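Local coordinates for ThiJ/pfpI family protein (Bacillus anthracis, PDB 3EFE) that is of unknown specific function but belongs to the DJ-1/PfpI family, whose members include chaperones, proteases and other enzymes built on a glutaminase-like fold, at residues G22-E27 with L77-G82; G105-A110 with L177-V182. All coordinates share one frame; numbering follows the deposited sequence.

Interaction 1: G22-E27 with L77-G82; sequences GYLIAE and LLILPG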
loop_
_atom_site.group_PDB
_atom_site.type_symbol
_atom_site.label_atom_id
_atom_site.label_comp_id
_atom_site.label_asym_id
_atom_site.label_seq_id
_atom_site.Cartn_x
_atom_site.Cartn_y
_atom_site.Cartn_z
ATOM N N GLY D 22 -3.819 0.131 -0.220
ATOM C CA GLY D 22 -3.144 1.313 -0.746
ATOM C C GLY D 22 -3.455 1.742 -2.177
ATOM O O GLY D 22 -3.673 2.899 -2.435
ATOM N N TYR D 23 -3.385 0.789 -3.096
ATOM C CA TYR D 23 -3.843 0.916 -4.471
ATOM C C TYR D 23 -5.296 1.368 -4.560
ATOM O O TYR D 23 -5.639 2.338 -5.280
ATOM C CB TYR D 23 -3.734 -0.438 -5.161
ATOM C CG TYR D 23 -2.316 -0.999 -5.490
ATOM C CD1 TYR D 23 -1.467 -0.326 -6.339
ATOM C CD2 TYR D 23 -1.892 -2.236 -4.985
ATOM C CE1 TYR D 23 -0.264 -0.828 -6.673
ATOM C CE2 TYR D 23 -0.628 -2.754 -5.287
ATOM C CZ TYR D 23 0.166 -2.042 -6.144
ATOM O OH TYR D 23 1.406 -2.498 -6.503
ATOM N N LEU D 24 -6.170 0.660 -3.859
ATOM C CA LEU D 24 -7.586 0.948 -3.990
ATOM C C LEU D 24 -7.929 2.352 -3.535
ATOM O O LEU D 24 -8.530 3.117 -4.258
ATOM C CB LEU D 24 -8.421 -0.101 -3.222
ATOM C CG LEU D 24 -9.943 -0.040 -3.357
ATOM C CD1 LEU D 24 -10.425 0.091 -4.907
ATOM C CD2 LEU D 24 -10.565 -1.227 -2.658
ATOM N N ILE D 25 -7.535 2.698 -2.322
ATOM C CA ILE D 25 -7.910 3.983 -1.765
ATOM C C ILE D 25 -7.305 5.236 -2.490
ATOM O O ILE D 25 -7.929 6.299 -2.577
ATOM C CB ILE D 25 -7.731 4.012 -0.200
ATOM C CG1 ILE D 25 -6.266 3.925 0.219
ATOM C CG2 ILE D 25 -8.660 3.033 0.414
ATOM C CD1 ILE D 25 -5.980 4.568 1.586
ATOM N N ALA D 26 -6.084 5.070 -3.009
ATOM C CA ALA D 26 -5.384 6.107 -3.734
ATOM C C ALA D 26 -6.065 6.379 -5.055
ATOM O O ALA D 26 -6.183 7.507 -5.531
ATOM C CB ALA D 26 -3.915 5.665 -3.913
ATOM N N GLU D 27 -6.530 5.357 -5.714
ATOM C CA GLU D 27 -7.160 5.556 -7.032
ATOM C C GLU D 27 -8.566 6.187 -6.905
ATOM O O GLU D 27 -8.982 7.008 -7.722
ATOM C CB GLU D 27 -7.259 4.214 -7.763
ATOM C CG GLU D 27 -5.947 3.644 -8.221
ATOM C CD GLU D 27 -5.124 4.585 -9.092
ATOM O OE1 GLU D 27 -5.628 5.652 -9.503
ATOM O OE2 GLU D 27 -3.965 4.244 -9.384
ATOM N N LEU D 77 -19.548 2.192 -0.669
ATOM C CA LEU D 77 -18.417 1.227 -0.633
ATOM C C LEU D 77 -17.843 1.177 0.765
ATOM O O LEU D 77 -17.499 2.232 1.338
ATOM C CB LEU D 77 -17.294 1.541 -1.681
ATOM C CG LEU D 77 -15.952 0.698 -1.615
ATOM C CD1 LEU D 77 -16.092 -0.794 -2.094
ATOM C CD2 LEU D 77 -14.824 1.459 -2.414
ATOM N N LEU D 78 -17.733 -0.046 1.292
ATOM C CA LEU D 78 -17.018 -0.310 2.571
ATOM C C LEU D 78 -15.828 -1.246 2.392
ATOM O O LEU D 78 -16.011 -2.392 2.094
ATOM C CB LEU D 78 -17.942 -0.922 3.613
ATOM C CG LEU D 78 -17.360 -1.210 5.007
ATOM C CD1 LEU D 78 -16.858 0.033 5.739
ATOM C CD2 LEU D 78 -18.403 -2.003 5.848
ATOM N N ILE D 79 -14.605 -0.697 2.560
ATOM C CA ILE D 79 -13.339 -1.452 2.519
ATOM C C ILE D 79 -12.937 -2.039 3.934
ATOM O O ILE D 79 -12.770 -1.307 4.952
ATOM C CB ILE D 79 -12.147 -0.596 1.949
ATOM C CG1 ILE D 79 -12.528 -0.002 0.609
ATOM C CG2 ILE D 79 -10.827 -1.432 1.837
ATOM C CD1 ILE D 79 -11.787 1.308 0.224
ATOM N N LEU D 80 -12.764 -3.353 3.975
ATOM C CA LEU D 80 -12.224 -3.980 5.181
ATOM C C LEU D 80 -10.849 -4.595 4.913
ATOM O O LEU D 80 -10.737 -5.640 4.294
ATOM C CB LEU D 80 -13.176 -5.004 5.755
ATOM C CG LEU D 80 -14.667 -4.658 5.640
ATOM C CD1 LEU D 80 -15.442 -5.998 5.750
ATOM C CD2 LEU D 80 -15.066 -3.565 6.644
ATOM N N PRO D 81 -9.795 -3.956 5.434
ATOM C CA PRO D 81 -8.448 -4.475 5.363
ATOM C C PRO D 81 -8.190 -5.621 6.358
ATOM O O PRO D 81 -8.935 -5.780 7.332
ATOM C CB PRO D 81 -7.580 -3.280 5.745
ATOM C CG PRO D 81 -8.433 -2.400 6.428
ATOM C CD PRO D 81 -9.862 -2.702 6.158
ATOM N N GLY D 82 -7.168 -6.428 6.056
ATOM C CA GLY D 82 -6.565 -7.309 7.002
ATOM C C GLY D 82 -5.920 -6.615 8.175
ATOM O O GLY D 82 -5.703 -5.375 8.184
#
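Ile79 sends its CG1-CD1 branch from the strand into the flank of helix 18-30, where it meets Leu24 and Ile25. Leu24 comes at it tip to tip: CD2 lies 4.0 Å from Ile79 CG1 and as far from CD1 of the same residue. With CG anti to the backbone N (chi1 -174°), Leu24 stretches away from its own helix and across to the sheet. Ile25 meets Ile79 at a slant and touches it with the short branch, CG2 standing 3.6 Å from Ile79 CD1. Thus CD1 of Ile79 has a methyl of each helix residue against it. No hydrogen bond joins the segments, and the touching side chains are all buried, so apolar packing carries the contact. Val176 and Phe172 of helix 169-179 also press on Leu24, and Leu10 of strand 8-11 lies beside Ile79. The outer side of the helix faces the second subunit, where Tyr23 meets the ring of Trp19 of that neighbouring chain with the planes about 15° apart. Helix 18-30 follows strand 8-11 in the chain and here packs on strand 77-80, the parallel neighbour of strand 8-11 in the sheet, a helix-on-sheet layer of the alpha/beta sandwich found in the DJ-1/PfpI family.

Interaction 2: G105-A110 with L177-V182; sequences GTIVAA and LKKIDV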
loop_
_atom_site.group_PDB
_atom_site.type_symbol
_atom_site.label_atom_id
_atom_site.label_comp_id
_atom_site.label_asym_id
_atom_site.label_seq_id
_atom_site.Cartn_x
_atom_site.Cartn_y
_atom_site.Cartn_z
ATOM N N GLY D 105 -27.596 -3.275 0.209
ATOM C CA GLY D 105 -26.862 -3.359 -1.074
ATOM C C GLY D 105 -25.563 -2.576 -1.090
ATOM O O GLY D 105 -25.041 -2.244 -2.139
ATOM N N THR D 106 -25.003 -2.316 0.087
ATOM C CA THR D 106 -23.712 -1.638 0.115
ATOM C C THR D 106 -22.638 -2.628 -0.343
ATOM O O THR D 106 -22.690 -3.801 0.034
ATOM C CB THR D 106 -23.397 -1.009 1.459
ATOM O OG1 THR D 106 -22.355 -1.705 2.050
ATOM C CG2 THR D 106 -24.551 -0.985 2.371
ATOM N N ILE D 107 -21.754 -2.191 -1.262
ATOM C CA ILE D 107 -20.642 -3.024 -1.773
ATOM C C ILE D 107 -19.646 -3.175 -0.604
ATOM O O ILE D 107 -19.165 -2.178 -0.068
ATOM C CB ILE D 107 -19.895 -2.368 -2.969
ATOM C CG1 ILE D 107 -20.872 -1.878 -4.057
ATOM C CG2 ILE D 107 -18.749 -3.265 -3.528
ATOM C CD1 ILE D 107 -21.816 -2.882 -4.569
ATOM N N VAL D 108 -19.403 -4.406 -0.168
ATOM C CA VAL D 108 -18.384 -4.640 0.868
ATOM C C VAL D 108 -17.198 -5.396 0.294
ATOM O O VAL D 108 -17.346 -6.392 -0.396
ATOM C CB VAL D 108 -18.920 -5.188 2.283
ATOM C CG1 VAL D 108 -20.393 -5.407 2.272
ATOM C CG2 VAL D 108 -18.056 -6.353 2.828
ATOM N N ALA D 109 -16.023 -4.833 0.532
ATOM C CA ALA D 109 -14.764 -5.307 -0.032
ATOM C C ALA D 109 -13.898 -5.667 1.167
ATOM O O ALA D 109 -13.531 -4.738 1.918
ATOM C CB ALA D 109 -14.100 -4.196 -0.852
ATOM N N ALA D 110 -13.634 -6.987 1.346
ATOM C CA ALA D 110 -12.862 -7.587 2.478
ATOM C C ALA D 110 -11.613 -8.251 1.963
ATOM O O ALA D 110 -11.647 -8.986 1.007
ATOM C CB ALA D 110 -13.679 -8.649 3.198
ATOM N N LEU D 177 -12.830 -1.807 -8.173
ATOM C CA LEU D 177 -12.877 -0.682 -9.118
ATOM C C LEU D 177 -13.895 -0.959 -10.220
ATOM O O LEU D 177 -14.657 -0.082 -10.594
ATOM C CB LEU D 177 -11.484 -0.418 -9.702
ATOM C CG LEU D 177 -10.589 0.752 -9.206
ATOM C CD1 LEU D 177 -11.103 1.619 -8.046
ATOM C CD2 LEU D 177 -9.164 0.336 -9.002
ATOM N N LYS D 178 -13.868 -2.198 -10.710
ATOM C CA LYS D 178 -14.768 -2.728 -11.683
ATOM C C LYS D 178 -16.182 -2.836 -11.143
ATOM O O LYS D 178 -17.075 -2.423 -11.786
ATOM C CB LYS D 178 -14.286 -4.098 -12.079
ATOM C CG LYS D 178 -14.985 -4.745 -13.249
ATOM C CD LYS D 178 -14.083 -5.942 -13.585
ATOM C CE LYS D 178 -14.571 -6.772 -14.737
ATOM N NZ LYS D 178 -15.810 -7.588 -14.327
ATOM N N LYS D 179 -16.381 -3.371 -9.952
ATOM C CA LYS D 179 -17.738 -3.464 -9.397
ATOM C C LYS D 179 -18.391 -2.097 -9.371
ATOM O O LYS D 179 -19.493 -1.987 -9.785
ATOM C CB LYS D 179 -17.730 -4.106 -7.967
ATOM C CG LYS D 179 -19.105 -4.324 -7.266
ATOM C CD LYS D 179 -19.998 -5.386 -7.971
ATOM C CE LYS D 179 -21.578 -4.985 -8.041
ATOM N NZ LYS D 179 -22.553 -5.970 -8.837
ATOM N N ILE D 180 -17.717 -1.057 -8.860
ATOM C CA ILE D 180 -18.323 0.287 -8.742
ATOM C C ILE D 180 -18.323 1.165 -10.012
ATOM O O ILE D 180 -18.847 2.308 -10.011
ATOM C CB ILE D 180 -17.741 1.066 -7.528
ATOM C CG1 ILE D 180 -16.289 1.538 -7.753
ATOM C CG2 ILE D 180 -17.819 0.186 -6.219
ATOM C CD1 ILE D 180 -15.887 2.574 -6.773
ATOM N N ASP D 181 -17.721 0.634 -11.078
ATOM C CA ASP D 181 -17.829 1.169 -12.444
ATOM C C ASP D 181 -17.369 2.633 -12.603
ATOM O O ASP D 181 -18.085 3.520 -13.124
ATOM C CB ASP D 181 -19.243 0.984 -12.970
ATOM C CG ASP D 181 -19.298 1.017 -14.496
ATOM O OD1 ASP D 181 -18.391 0.399 -15.100
ATOM O OD2 ASP D 181 -20.226 1.642 -15.070
ATOM N N VAL D 182 -16.135 2.844 -12.166
ATOM C CA VAL D 182 -15.548 4.131 -11.931
ATOM C C VAL D 182 -14.449 4.429 -13.002
ATOM O O VAL D 182 -14.192 5.547 -13.353
ATOM C CB VAL D 182 -15.146 4.096 -10.476
ATOM C CG1 VAL D 182 -13.716 3.550 -10.264
ATOM C CG2 VAL D 182 -15.511 5.349 -9.785
#
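The CA atoms of Ile107 and Ile180 stand 8.1 Å apart, the nearest CA pair between segments 105-110 and 177-182. From the strand, Ile107 points at the helix end and lies at an angle across the aliphatic part of Lys179. Its CG2 sits 3.9 Å from Lys179 CG, while its CD1 is 4.1 Å from Lys179 CE. The lysine can make both touches because CG is anti to the backbone N (chi1 -178°) and the chain then bends at chi2 (67°) and again at chi3, the two bends together bringing CE round to CD1 of Ile107. Here helix 169-179 ends over one face of the central, largely parallel sheet of the DJ-1/PfpI fold, with Ile107 buried beneath it and Lys179 at the solvent side. Ile180 approaches more loosely, its CG2 4.3 Å from Ile107 CG1; Leu28 of helix 18-30 and Leu41 also touch it. Just beyond, Asp181 takes a positive phi and closes the helix with a Schellman motif, its N bonded to Lys178 O at 3.2 Å and weakly to Leu177 O. A second Schellman motif, with Gly105 at C-prime, ends helix 92-104 and turns the chain into the strand that presents Ile107.

Overall arrangement
Interactions 1 and 2 are neighbours at one helix-sheet interface, their centres 10 Å apart. Strands 77-80 and 107-111 run side by side and parallel in the sheet, probably joined by hydrogen bonds from Leu80 N to Ala109 O (2.6 Å) and from Ala109 N to Leu78 O (2.9 Å). The two helices lie together over these strands: Leu24 CD1 packs against Leu177 CD1 at 3.6 Å. Beneath them Leu77 CD1 touches Ile107 CG2 at 3.9 Å, joining the strand segments of the two interactions. Interaction 1 lies nearer the chain centre, about 5 Å against 8 Å between centres, and its segment 22-27 also touches the second subunit, whereas neither segment of interaction 2 does.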